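Local atomic coordinates of CaaX farnesyltransferase beta subunit Ram1 (Aspergillus fumigatus, PDB entry 4L9P), a protein that probably transfers a farnesyl group from farnesyl diphosphate to the cysteine of a C-terminal CaaX motif, as the zinc-dependent, peptide-binding subunit of a heterodimer. Residues Arg348-Ala351 / Phe356-Arg359. Numbering follows the deposited sequence.
Sequences RQYA and FSGR. With FII ([(3,7,11-trimethyl-dodeca-2,6,10-trienyloxycarbamoyl)-methyl]-phosphonic acid), chain Q.
Bends at chi2 (-87°) and chi3 (44°) fold the chain of R348 round onto S357, where chi1 of 62° swings the serine hydroxyl over its own backbone, to the edge of the R348 guanidinium. The arginine then grips the serine side-on with two nitrogens. NH1 of R348 donates to OG of S357 over 2.9 Å, and NE of R348 reaches O of S357 at 3.0 Å, coming from above the carbonyl plane rather than onto a lone pair. Arginine suits this place because one planar group can serve a hydroxyl and a carbonyl together, while W344 gives it a cation-pi partner. The backbones meet as well: N of S357 donates to O of R348 (2.9 Å, nearly straight), and CA of F356 lends that oxygen a CH...O contact. A single bridge pairs Q349 with F356, within the loop that joins helices 338-346 and 368-371 of the alpha-alpha toroid characteristic of prenyltransferase beta subunits. Here CB of Q349 meets the edge of the F356 ring, 3.7 Å from CD1 of F356, and CG lies alongside at a slant; NE2 bonds to the carbonyls of G354 and S402, so glutamine both packs and ties loops together. Phenylalanine fills its buried site against L406 and V372. Serine is small enough to accept from R348 while OH of Y350 lies 3.1 Å from OG of S357, a weak contact; tyrosine's length also carries that OH to O of K362. R359 turns away on an extended chain into the ligand pocket, its planar cation suited to a phosphonate. Its NE bonds almost linearly to O49 of FII (2.8 Å) and NH2 to O44, whereas E309 and the carbonyl of K159 of the alpha subunit hold NH1, fixing the guanidinium's rotation.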
loop_
_atom_site.group_PDB
_atom_site.type_symbol
_atom_site.label_atom_id
_atom_site.label_comp_id
_atom_site.label_asym_id
_atom_site.label_seq_id
_atom_site.Cartn_x
_atom_site.Cartn_y
_atom_site.Cartn_z
ATOM N N ARG B 348 -3.188 -3.154 12.894
ATOM C CA ARG B 348 -3.433 -3.943 11.678
ATOM C C ARG B 348 -3.502 -5.441 11.937
ATOM O O ARG B 348 -4.079 -6.184 11.130
ATOM C CB ARG B 348 -2.295 -3.721 10.640
ATOM C CG ARG B 348 -2.033 -2.227 10.270
ATOM C CD ARG B 348 -2.940 -1.673 9.094
ATOM N NE ARG B 348 -4.334 -2.080 9.245
ATOM C CZ ARG B 348 -5.177 -1.572 10.139
ATOM N NH1 ARG B 348 -6.419 -2.079 10.243
ATOM N NH2 ARG B 348 -4.760 -0.590 10.948
ATOM N N GLN B 349 -2.905 -5.908 13.048
ATOM C CA GLN B 349 -2.808 -7.357 13.247
ATOM C C GLN B 349 -3.998 -7.837 14.087
ATOM O O GLN B 349 -4.333 -7.193 15.104
ATOM C CB GLN B 349 -1.494 -7.642 14.014
ATOM C CG GLN B 349 -1.125 -9.117 13.937
ATOM C CD GLN B 349 0.264 -9.389 14.413
ATOM O OE1 GLN B 349 0.854 -8.569 15.152
ATOM N NE2 GLN B 349 0.789 -10.552 14.028
ATOM N N TYR B 350 -4.587 -8.959 13.668
ATOM C CA TYR B 350 -5.781 -9.529 14.367
ATOM C C TYR B 350 -5.440 -10.879 15.014
ATOM O O TYR B 350 -4.544 -11.576 14.553
ATOM C CB TYR B 350 -6.900 -9.804 13.334
ATOM C CG TYR B 350 -7.451 -8.572 12.620
ATOM C CD1 TYR B 350 -7.115 -7.265 12.975
ATOM C CD2 TYR B 350 -8.373 -8.795 11.637
ATOM C CE1 TYR B 350 -7.706 -6.158 12.264
ATOM C CE2 TYR B 350 -8.945 -7.705 10.921
ATOM C CZ TYR B 350 -8.576 -6.436 11.245
ATOM O OH TYR B 350 -9.113 -5.328 10.588
ATOM N N ALA B 351 -6.215 -11.229 16.022
ATOM C CA ALA B 351 -6.221 -12.627 16.551
ATOM C C ALA B 351 -7.659 -13.064 16.479
ATOM O O ALA B 351 -8.540 -12.250 16.710
ATOM C CB ALA B 351 -5.714 -12.673 17.999
ATOM N N PHE B 356 -2.212 -9.577 8.983
ATOM C CA PHE B 356 -2.499 -8.136 8.983
ATOM C C PHE B 356 -3.587 -7.830 7.996
ATOM O O PHE B 356 -3.649 -8.343 6.868
ATOM C CB PHE B 356 -1.268 -7.320 8.512
ATOM C CG PHE B 356 -0.016 -7.560 9.325
ATOM C CD1 PHE B 356 0.022 -7.305 10.692
ATOM C CD2 PHE B 356 1.129 -7.953 8.681
ATOM C CE1 PHE B 356 1.212 -7.481 11.418
ATOM C CE2 PHE B 356 2.344 -8.066 9.390
ATOM C CZ PHE B 356 2.388 -7.852 10.751
ATOM N N SER B 357 -4.441 -6.891 8.384
ATOM C CA SER B 357 -5.390 -6.217 7.468
ATOM C C SER B 357 -4.749 -4.933 6.921
ATOM O O SER B 357 -3.765 -4.416 7.434
ATOM C CB SER B 357 -6.645 -5.768 8.276
ATOM O OG SER B 357 -6.312 -4.824 9.289
ATOM N N GLY B 358 -5.343 -4.436 5.834
ATOM C CA GLY B 358 -4.794 -3.196 5.232
ATOM C C GLY B 358 -5.351 -1.915 5.772
ATOM O O GLY B 358 -4.742 -0.876 5.677
ATOM N N ARG B 359 -6.557 -1.992 6.298
ATOM C CA ARG B 359 -7.235 -0.778 6.817
ATOM C C ARG B 359 -8.275 -1.165 7.834
ATOM O O ARG B 359 -8.683 -2.344 7.948
ATOM C CB ARG B 359 -7.846 0.078 5.671
ATOM C CG ARG B 359 -8.560 -0.757 4.625
ATOM C CD ARG B 359 -9.221 0.223 3.567
ATOM N NE ARG B 359 -9.549 -0.519 2.367
ATOM C CZ ARG B 359 -10.605 -0.221 1.588
ATOM N NH1 ARG B 359 -11.340 0.894 1.820
ATOM N NH2 ARG B 359 -10.851 -0.987 0.544
HETATM C C1 FII Q . 4.603 -0.594 -4.988
HETATM C C2 FII Q . 3.112 -0.740 -5.144
HETATM C C6 FII Q . 2.608 -0.658 -6.523
HETATM C C10 FII Q . 2.272 -0.553 -3.948
HETATM C C11 FII Q . 0.744 -0.580 -3.971
HETATM C C12 FII Q . 0.300 -1.994 -3.493
HETATM C C15 FII Q . -1.135 -2.147 -2.997
HETATM C C18 FII Q . -1.621 -3.510 -2.521
HETATM C C22 FII Q . -2.082 -1.074 -3.430
HETATM C C23 FII Q . -3.382 -1.026 -2.642
HETATM C C24 FII Q . -4.378 -0.128 -3.271
HETATM C C27 FII Q . -5.752 -0.429 -2.765
HETATM C C30 FII Q . -6.164 0.347 -1.526
HETATM C C34 FII Q . -6.716 -0.857 -3.806
HETATM C C35 FII Q . -8.207 -0.936 -3.554
HETATM O O36 FII Q . -8.660 -2.277 -3.606
HETATM N N42 FII Q . -8.030 -3.152 -2.764
HETATM C C43 FII Q . -8.784 -3.423 -1.613
HETATM O O44 FII Q . -9.875 -2.903 -1.337
HETATM C C45 FII Q . -8.132 -4.462 -0.710
HETATM P P46 FII Q . -8.463 -4.200 1.109
HETATM O O49 FII Q . -8.212 -2.761 1.365
HETATM O O50 FII Q . -9.850 -4.680 1.401
HETATM O O51 FII Q . -7.397 -5.110 1.754
#